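Local coordinates for hypothetical protein Atu0741 (Agrobacterium tumefaciens str. C58, PDB 1ZHV) that is of unknown function but carries a pair of ACT-type domains, a fold often used in relatives for binding small regulatory ligands, at residues A16-S19 / A20-I24; L105-S108 / N109-E112; D116-N120 / A121-L125. All coordinates share one frame; numbering follows the deposited sequence.

Interaction 1 of 3, residues A16-S19 / A20-I24; sequences ARLS and ASEAI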
ATOM      1  N   ALA A  16       1.565   2.154 -11.631  1.00  7.84           N
ATOM      2  CA  ALA A  16       1.622   2.418 -13.059  1.00  9.73           C
ATOM      3  C   ALA A  16       0.414   3.174 -13.574  1.00 10.62           C
ATOM      4  O   ALA A  16      -0.688   3.042 -13.047  1.00  9.39           O
ATOM      5  CB  ALA A  16       1.780   1.113 -13.829  1.00 10.44           C
ATOM      6  N   ARG A  17       0.621   3.997 -14.598  1.00 10.28           N
ATOM      7  CA  ARG A  17      -0.503   4.711 -15.174  1.00 11.77           C
ATOM      8  C   ARG A  17      -0.640   4.347 -16.645  1.00 11.62           C
ATOM      9  O   ARG A  17       0.282   4.550 -17.434  1.00 12.33           O
ATOM     10  CB  ARG A  17      -0.383   6.232 -15.036  1.00 14.25           C
ATOM     11  CG  ARG A  17      -1.715   6.878 -15.408  1.00 20.28           C
ATOM     12  CD  ARG A  17      -1.721   8.361 -15.704  1.00 24.25           C
ATOM     13  NE  ARG A  17      -3.065   8.725 -16.155  1.00 28.16           N
ATOM     14  CZ  ARG A  17      -3.460   9.954 -16.478  1.00 30.76           C
ATOM     15  NH1 ARG A  17      -2.613  10.972 -16.406  1.00 32.32           N
ATOM     16  NH2 ARG A  17      -4.711  10.164 -16.869  1.00 32.03           N
ATOM     17  N   LEU A  18      -1.803   3.804 -16.994  1.00 10.41           N
ATOM     18  CA  LEU A  18      -2.114   3.393 -18.363  1.00 13.60           C
ATOM     19  C   LEU A  18      -3.278   4.211 -18.890  1.00 13.35           C
ATOM     20  O   LEU A  18      -3.909   4.948 -18.133  1.00 15.89           O
ATOM     21  CB  LEU A  18      -2.507   1.914 -18.409  1.00 12.67           C
ATOM     22  CG  LEU A  18      -1.359   0.908 -18.354  1.00 15.19           C
ATOM     23  CD1 LEU A  18      -0.756   1.010 -16.977  1.00 16.77           C
ATOM     24  CD2 LEU A  18      -1.819  -0.533 -18.638  1.00 15.31           C
ATOM     25  N   SER A  19      -3.564   4.059 -20.182  1.00 14.00           N
ATOM     26  CA  SER A  19      -4.662   4.763 -20.838  1.00 15.81           C
ATOM     27  C   SER A  19      -6.013   4.351 -20.254  1.00 14.25           C
ATOM     28  O   SER A  19      -6.268   3.170 -20.008  1.00 12.90           O
ATOM     29  CB  SER A  19      -4.642   4.477 -22.351  1.00 18.04           C
ATOM     30  OG  SER A  19      -5.717   5.123 -23.017  1.00 26.13           O
ATOM     31  N   ALA A  20      -6.886   5.331 -20.056  1.00 14.13           N
ATOM     32  CA  ALA A  20      -8.210   5.083 -19.502  1.00 14.43           C
ATOM     33  C   ALA A  20      -9.004   3.991 -20.219  1.00 14.63           C
ATOM     34  O   ALA A  20      -9.823   3.317 -19.598  1.00 16.37           O
ATOM     35  CB  ALA A  20      -9.016   6.379 -19.486  1.00 16.26           C
ATOM     36  N   SER A  21      -8.770   3.803 -21.515  1.00 15.22           N
ATOM     37  CA  SER A  21      -9.518   2.794 -22.262  1.00 15.52           C
ATOM     38  C   SER A  21      -8.760   1.518 -22.590  1.00 14.56           C
ATOM     39  O   SER A  21      -9.314   0.600 -23.194  1.00 15.44           O
ATOM     40  CB  SER A  21     -10.062   3.395 -23.555  1.00 16.75           C
ATOM     41  OG  SER A  21     -11.143   4.261 -23.275  1.00 21.59           O
ATOM     42  N   GLU A  22      -7.503   1.455 -22.176  1.00 13.33           N
ATOM     43  CA  GLU A  22      -6.664   0.298 -22.442  1.00 13.07           C
ATOM     44  C   GLU A  22      -7.147  -0.947 -21.704  1.00 12.58           C
ATOM     45  O   GLU A  22      -7.675  -0.857 -20.598  1.00 13.55           O
ATOM     46  CB  GLU A  22      -5.229   0.621 -22.028  1.00 17.81           C
ATOM     47  CG  GLU A  22      -4.198  -0.364 -22.513  1.00 21.95           C
ATOM     48  CD  GLU A  22      -2.788   0.076 -22.173  1.00 19.14           C
ATOM     49  OE1 GLU A  22      -2.601   1.257 -21.790  1.00 20.37           O
ATOM     50  OE2 GLU A  22      -1.870  -0.757 -22.302  1.00 22.99           O
ATOM     51  N   ALA A  23      -6.968  -2.112 -22.316  1.00 12.21           N
ATOM     52  CA  ALA A  23      -7.375  -3.355 -21.670  1.00 11.20           C
ATOM     53  C   ALA A  23      -6.418  -3.606 -20.510  1.00 11.84           C
ATOM     54  O   ALA A  23      -5.305  -3.075 -20.489  1.00 12.38           O
ATOM     55  CB  ALA A  23      -7.312  -4.512 -22.660  1.00 13.75           C
ATOM     56  N   ILE A  24      -6.853  -4.393 -19.535  1.00 11.79           N
ATOM     57  CA  ILE A  24      -5.987  -4.708 -18.408  1.00 11.44           C
ATOM     58  C   ILE A  24      -4.831  -5.520 -18.984  1.00 12.04           C
ATOM     59  O   ILE A  24      -5.050  -6.545 -19.632  1.00 12.64           O
ATOM     60  CB  ILE A  24      -6.732  -5.546 -17.346  1.00 10.72           C
ATOM     61  CG1 ILE A  24      -7.906  -4.742 -16.782  1.00 12.75           C
ATOM     62  CG2 ILE A  24      -5.764  -5.952 -16.232  1.00  9.58           C
ATOM     63  CD1 ILE A  24      -8.742  -5.492 -15.747  1.00 12.61           C
TER

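Interaction 2 of 3, residues L105-S108 / N109-E112; sequences LVRS and NDLE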
ATOM      1  N   LEU A 105       0.220   1.931   1.270  1.00  7.35           N
ATOM      2  CA  LEU A 105       1.549   1.940   0.694  1.00  7.11           C
ATOM      3  C   LEU A 105       2.182   3.295   0.984  1.00  7.97           C
ATOM      4  O   LEU A 105       1.506   4.323   1.012  1.00  7.61           O
ATOM      5  CB  LEU A 105       1.514   1.693  -0.822  1.00  9.31           C
ATOM      6  CG  LEU A 105       1.062   0.300  -1.271  1.00  6.85           C
ATOM      7  CD1 LEU A 105      -0.416   0.343  -1.623  1.00  8.79           C
ATOM      8  CD2 LEU A 105       1.880  -0.166  -2.474  1.00 10.28           C
ATOM      9  N   VAL A 106       3.481   3.272   1.247  1.00  8.15           N
ATOM     10  CA  VAL A 106       4.247   4.481   1.488  1.00  9.63           C
ATOM     11  C   VAL A 106       5.516   4.268   0.682  1.00  9.29           C
ATOM     12  O   VAL A 106       5.842   3.133   0.331  1.00  9.69           O
ATOM     13  CB  VAL A 106       4.623   4.675   2.985  1.00  9.81           C
ATOM     14  CG1 VAL A 106       3.357   4.879   3.816  1.00 10.85           C
ATOM     15  CG2 VAL A 106       5.419   3.486   3.492  1.00 11.25           C
ATOM     16  N   ARG A 107       6.222   5.347   0.369  1.00 11.47           N
ATOM     17  CA  ARG A 107       7.457   5.203  -0.381  1.00 11.49           C
ATOM     18  C   ARG A 107       8.419   4.408   0.483  1.00 12.07           C
ATOM     19  O   ARG A 107       8.467   4.582   1.707  1.00 11.99           O
ATOM     20  CB  ARG A 107       8.033   6.576  -0.732  1.00 13.81           C
ATOM     21  CG  ARG A 107       7.155   7.343  -1.702  1.00 15.31           C
ATOM     22  CD  ARG A 107       7.749   8.686  -2.095  1.00 18.80           C
ATOM     23  NE  ARG A 107       6.902   9.390  -3.058  1.00 21.76           N
ATOM     24  CZ  ARG A 107       6.689   8.986  -4.309  1.00 23.26           C
ATOM     25  NH1 ARG A 107       7.263   7.879  -4.760  1.00 23.00           N
ATOM     26  NH2 ARG A 107       5.893   9.685  -5.107  1.00 24.14           N
ATOM     27  N   SER A 108       9.179   3.524  -0.150  1.00 11.04           N
ATOM     28  CA  SER A 108      10.118   2.694   0.579  1.00 12.91           C
ATOM     29  C   SER A 108      11.147   3.480   1.368  1.00 12.91           C
ATOM     30  O   SER A 108      11.593   3.029   2.415  1.00 13.61           O
ATOM     31  CB  SER A 108      10.809   1.730  -0.380  1.00 13.59           C
ATOM     32  OG  SER A 108       9.839   0.888  -0.985  1.00 15.49           O
ATOM     33  N   ASN A 109      11.522   4.651   0.876  1.00 13.93           N
ATOM     34  CA  ASN A 109      12.497   5.463   1.587  1.00 16.44           C
ATOM     35  C   ASN A 109      11.899   6.052   2.865  1.00 16.68           C
ATOM     36  O   ASN A 109      12.628   6.575   3.710  1.00 18.47           O
ATOM     37  CB  ASN A 109      13.034   6.587   0.684  1.00 19.49           C
ATOM     38  CG  ASN A 109      11.938   7.473   0.130  1.00 25.53           C
ATOM     39  OD1 ASN A 109      10.807   7.445   0.602  1.00 28.50           O
ATOM     40  ND2 ASN A 109      12.278   8.280  -0.867  1.00 28.10           N
ATOM     41  N   ASP A 110      10.576   5.957   3.008  1.00 13.51           N
ATOM     42  CA  ASP A 110       9.880   6.459   4.197  1.00 12.86           C
ATOM     43  C   ASP A 110       9.539   5.337   5.177  1.00 12.10           C
ATOM     44  O   ASP A 110       8.880   5.570   6.191  1.00 11.29           O
ATOM     45  CB  ASP A 110       8.571   7.171   3.815  1.00 12.79           C
ATOM     46  CG  ASP A 110       8.798   8.498   3.126  1.00 13.28           C
ATOM     47  OD1 ASP A 110       9.721   9.229   3.546  1.00 16.61           O
ATOM     48  OD2 ASP A 110       8.039   8.821   2.182  1.00 15.43           O
ATOM     49  N   LEU A 111      10.002   4.128   4.882  1.00 12.96           N
ATOM     50  CA  LEU A 111       9.701   2.969   5.715  1.00 12.29           C
ATOM     51  C   LEU A 111      10.112   3.093   7.182  1.00 11.83           C
ATOM     52  O   LEU A 111       9.318   2.797   8.083  1.00 11.81           O
ATOM     53  CB  LEU A 111      10.324   1.712   5.091  1.00 15.62           C
ATOM     54  CG  LEU A 111       9.764   0.352   5.518  1.00 18.24           C
ATOM     55  CD1 LEU A 111       8.240   0.386   5.501  1.00 17.15           C
ATOM     56  CD2 LEU A 111      10.288  -0.729   4.574  1.00 18.18           C
ATOM     57  N   GLU A 112      11.340   3.533   7.428  1.00 13.16           N
ATOM     58  CA  GLU A 112      11.834   3.673   8.795  1.00 12.74           C
ATOM     59  C   GLU A 112      11.079   4.745   9.579  1.00 11.66           C
ATOM     60  O   GLU A 112      10.719   4.538  10.736  1.00 11.14           O
ATOM     61  CB  GLU A 112      13.335   3.981   8.783  1.00 15.04           C
ATOM     62  CG  GLU A 112      14.172   2.892   8.118  1.00 20.79           C
ATOM     63  CD  GLU A 112      14.191   1.585   8.901  1.00 21.66           C
ATOM     64  OE1 GLU A 112      13.378   1.430   9.839  1.00 25.41           O
ATOM     65  OE2 GLU A 112      15.021   0.703   8.575  1.00 15.32           O
TER
HETATM   66  O   HOH W   1       5.480   8.076   1.221  1.00 15.26           O

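Interaction 3 of 3, residues D116-N120 / A121-L125; sequences DLLAN and AGHSL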
ATOM      1  N   ASP A 116       8.442   4.298  12.900  1.00  7.46           N
ATOM      2  CA  ASP A 116       8.610   5.040  14.150  1.00  6.42           C
ATOM      3  C   ASP A 116       7.339   5.809  14.492  1.00  6.36           C
ATOM      4  O   ASP A 116       6.885   5.791  15.634  1.00  8.51           O
ATOM      5  CB  ASP A 116       9.777   6.035  14.070  1.00  7.91           C
ATOM      6  CG  ASP A 116      11.131   5.358  14.079  1.00 12.32           C
ATOM      7  OD1 ASP A 116      11.236   4.228  14.604  1.00 14.46           O
ATOM      8  OD2 ASP A 116      12.096   5.971  13.578  1.00 12.27           O
ATOM      9  N   LEU A 117       6.768   6.478  13.495  1.00  7.69           N
ATOM     10  CA  LEU A 117       5.562   7.265  13.704  1.00  9.08           C
ATOM     11  C   LEU A 117       4.354   6.420  14.076  1.00  9.13           C
ATOM     12  O   LEU A 117       3.582   6.801  14.950  1.00  8.69           O
ATOM     13  CB  LEU A 117       5.249   8.090  12.455  1.00  9.34           C
ATOM     14  CG  LEU A 117       6.265   9.189  12.123  1.00 12.10           C
ATOM     15  CD1 LEU A 117       5.958   9.754  10.751  1.00 14.42           C
ATOM     16  CD2 LEU A 117       6.228  10.285  13.182  1.00 19.15           C
ATOM     17  N   LEU A 118       4.192   5.273  13.428  1.00  9.25           N
ATOM     18  CA  LEU A 118       3.052   4.421  13.734  1.00  8.57           C
ATOM     19  C   LEU A 118       3.169   3.793  15.121  1.00  8.68           C
ATOM     20  O   LEU A 118       2.176   3.671  15.836  1.00  8.63           O
ATOM     21  CB  LEU A 118       2.892   3.337  12.667  1.00  9.15           C
ATOM     22  CG  LEU A 118       2.492   3.888  11.294  1.00 10.66           C
ATOM     23  CD1 LEU A 118       2.415   2.756  10.285  1.00 12.60           C
ATOM     24  CD2 LEU A 118       1.150   4.602  11.401  1.00 12.55           C
ATOM     25  N   ALA A 119       4.376   3.399  15.509  1.00  7.88           N
ATOM     26  CA  ALA A 119       4.559   2.810  16.833  1.00  8.85           C
ATOM     27  C   ALA A 119       4.260   3.851  17.909  1.00 10.83           C
ATOM     28  O   ALA A 119       3.567   3.569  18.887  1.00  9.68           O
ATOM     29  CB  ALA A 119       5.978   2.286  16.990  1.00  9.89           C
ATOM     30  N   ASN A 120       4.770   5.065  17.728  1.00  9.83           N
ATOM     31  CA  ASN A 120       4.528   6.120  18.706  1.00 10.58           C
ATOM     32  C   ASN A 120       3.031   6.403  18.829  1.00 10.47           C
ATOM     33  O   ASN A 120       2.543   6.770  19.901  1.00 11.26           O
ATOM     34  CB  ASN A 120       5.285   7.396  18.313  1.00 12.86           C
ATOM     35  CG  ASN A 120       6.792   7.281  18.547  1.00 15.89           C
ATOM     36  OD1 ASN A 120       7.557   8.194  18.219  1.00 19.91           O
ATOM     37  ND2 ASN A 120       7.221   6.163  19.122  1.00 17.89           N
ATOM     38  N   ALA A 121       2.304   6.205  17.730  1.00  9.79           N
ATOM     39  CA  ALA A 121       0.860   6.430  17.701  1.00 10.27           C
ATOM     40  C   ALA A 121       0.078   5.277  18.343  1.00 10.98           C
ATOM     41  O   ALA A 121      -1.151   5.315  18.428  1.00 13.31           O
ATOM     42  CB  ALA A 121       0.400   6.649  16.258  1.00 10.19           C
ATOM     43  N   GLY A 122       0.799   4.250  18.785  1.00 11.17           N
ATOM     44  CA  GLY A 122       0.165   3.124  19.446  1.00 10.45           C
ATOM     45  C   GLY A 122      -0.152   1.907  18.601  1.00  9.97           C
ATOM     46  O   GLY A 122      -0.726   0.938  19.101  1.00 11.66           O
ATOM     47  N   HIS A 123       0.201   1.943  17.323  1.00  7.29           N
ATOM     48  CA  HIS A 123      -0.073   0.811  16.453  1.00  9.45           C
ATOM     49  C   HIS A 123       0.984  -0.272  16.583  1.00 11.86           C
ATOM     50  O   HIS A 123       2.110  -0.007  17.004  1.00 12.48           O
ATOM     51  CB  HIS A 123      -0.171   1.279  15.006  1.00  8.15           C
ATOM     52  CG  HIS A 123      -1.229   2.312  14.785  1.00  9.94           C
ATOM     53  ND1 HIS A 123      -2.567   2.068  15.013  1.00 10.97           N
ATOM     54  CD2 HIS A 123      -1.145   3.599  14.374  1.00 11.30           C
ATOM     55  CE1 HIS A 123      -3.261   3.162  14.754  1.00 11.51           C
ATOM     56  NE2 HIS A 123      -2.422   4.106  14.365  1.00 10.97           N
ATOM     57  N   SER A 124       0.600  -1.494  16.233  1.00 14.10           N
ATOM     58  CA  SER A 124       1.498  -2.640  16.293  1.00 16.72           C
ATOM     59  C   SER A 124       1.963  -2.949  14.877  1.00 16.76           C
ATOM     60  O   SER A 124       1.172  -2.904  13.939  1.00 19.36           O
ATOM     61  CB  SER A 124       0.767  -3.853  16.876  1.00 18.00           C
ATOM     62  OG  SER A 124       1.620  -4.983  16.923  1.00 24.90           O
ATOM     63  N   LEU A 125       3.240  -3.261  14.717  1.00 15.57           N
ATOM     64  CA  LEU A 125       3.746  -3.559  13.390  1.00 16.06           C
ATOM     65  C   LEU A 125       4.438  -4.909  13.298  1.00 14.84           C
ATOM     66  O   LEU A 125       5.328  -5.221  14.088  1.00 17.07           O
ATOM     67  CB  LEU A 125       4.716  -2.467  12.933  1.00 18.47           C
ATOM     68  CG  LEU A 125       4.201  -1.026  12.973  1.00 18.85           C
ATOM     69  CD1 LEU A 125       5.270  -0.107  12.406  1.00 20.97           C
ATOM     70  CD2 LEU A 125       2.910  -0.900  12.180  1.00 21.51           C
TER

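Interaction 1 of 3, residues A16-S19 / A20-I24
The amide N of Glu22 reaches back to the carbonyl O of Ser19 over 3.0 Å, and this bond closes a type I beta turn running from Ser19 to Glu22 just beyond strand 13-18. The donor stands above the plane of the Ser19 carbonyl, 61° out of it. Such a turn brings its first and fourth residues side by side, and here the side chain of Glu22 adds a second link between them. Glu22 has CG anti to the backbone N (chi1 -167°) and continues in an extended chain, which carries the carboxylate back alongside Leu18 and Ser19, the residues that enter the turn. There OE1 accepts a weak hydrogen bond from the backbone N of Ser19, at 3.4 Å, so main chain and side chain of Glu22 both hold Ser19. The carboxylate also lies across Leu18, the two side chains crossing at about a right angle. Leu18 itself is buried, touching Leu43 and Ile45 of strand 43-48, whereas Ser19, Ser21 and Glu22 are exposed. Arg38 of strand 35-38 donates from NH1 to Ala20 O and from NH2 to Glu22 O, tying the turn to the sheet. At the carboxylate, Glu22 OE1 sits 3.4 Å from Leu18 CB, and Glu22 OE2 is 3.7 Å from Leu18 CD2.

Interaction 2 of 3, residues L105-S108 / N109-E112
Arg107 and Asp110 meet where strand 102-107 gives way to helix 111-120: the amide N of Asp110 binds Arg107 O at 2.8 Å, and one residue on, Leu111 N binds Ser108 O at 3.1 Å. These successive i to i+3 bonds make a short 3-10 entry to the helix, and the side chains settle around it. Asn109 places CG between its backbone N and carbonyl carbon (chi1 56°), which folds the amide back over the strand end until OD1 lies 3.2 Å from Arg107 CB. That oxygen is buried by the contact and has no hydrogen-bond partner in the model. Asp110 instead turns CG anti to its carbonyl carbon (chi1 -71°), and its OD2 takes a hydrogen bond of 2.8 Å from a water that in turn accepts from Arg107 N at 3.0 Å. The water thus bridges strand and helix entry. From CG to NE the Arg107 chain is extended and leads away from Asp110; a turn about NE (chi4 -67°) then sets the guanidinium, whose NH1 forms a salt bridge with Asp59. Strand 57-67 flanks the junction: Ser108 OG bonds to Ser63 OG, Arg107 packs on Trp62 and Leu111 on Phe65, while Ile91 of a loop touches Asp110.

Interaction 3 of 3, residues D116-N120 / A121-L125
Leu118 and His123 meet where helix 111-120 ends, and the carbonyl O of Leu118 is the focus of the packed side. It accepts a bond of 3.0 Å from His123 N and a weak one from Ala121 N, the latter amide also bonding to Leu117 O at 3.1 Å. His123 has CG anti to its carbonyl carbon (chi1 -58°), which brings the ring against the end of the helix, where its CD2 comes within 3.9 Å of Leu118 CD2. The imidazole is buried, and both nitrogens are satisfied: ND1 accepts from the backbone N of Ile4 and NE2 donates to the carbonyl O of Ser81. Leu125, arriving on strand 124-126, crosses Leu118 at about a right angle, with Leu125 CD2 4.1 Å from Leu118 CD1, and Leu6 and Val82 extend this apolar cluster. Ala119 and Asn120, by contrast, are exposed and offer mainly backbone: Gly122 N bonds to Ala119 O at 2.9 Å. Gly122 makes the reversal possible with a positive phi of 96°. Its bond to Ala119 and the longer-span bond from His123 to Leu118 together form a Schellman motif, a classic C-terminal helix cap, here leading from helix to strand 124-126.

The three interactions are a beta turn, a 3-10 helix entry and a C-terminal helix cap, and all reach the same mixed sheet. Interactions 2 and 3 share helix 111-120, one at its entry and the other at its exit, with centres about 14 Å apart. Interaction 1 belongs to the N-terminal ACT-like part of the chain and lies about 36 Å from interaction 3 between centres, on the opposite side of the chain's centre. Chemistry follows position: interactions 1 and 2 are surface contacts in which a carboxylate supplements backbone bonds, by a weak direct bond in the first and through a water in the second, whereas the partly buried interaction 3 adds leucine and histidine packing to its helix cap.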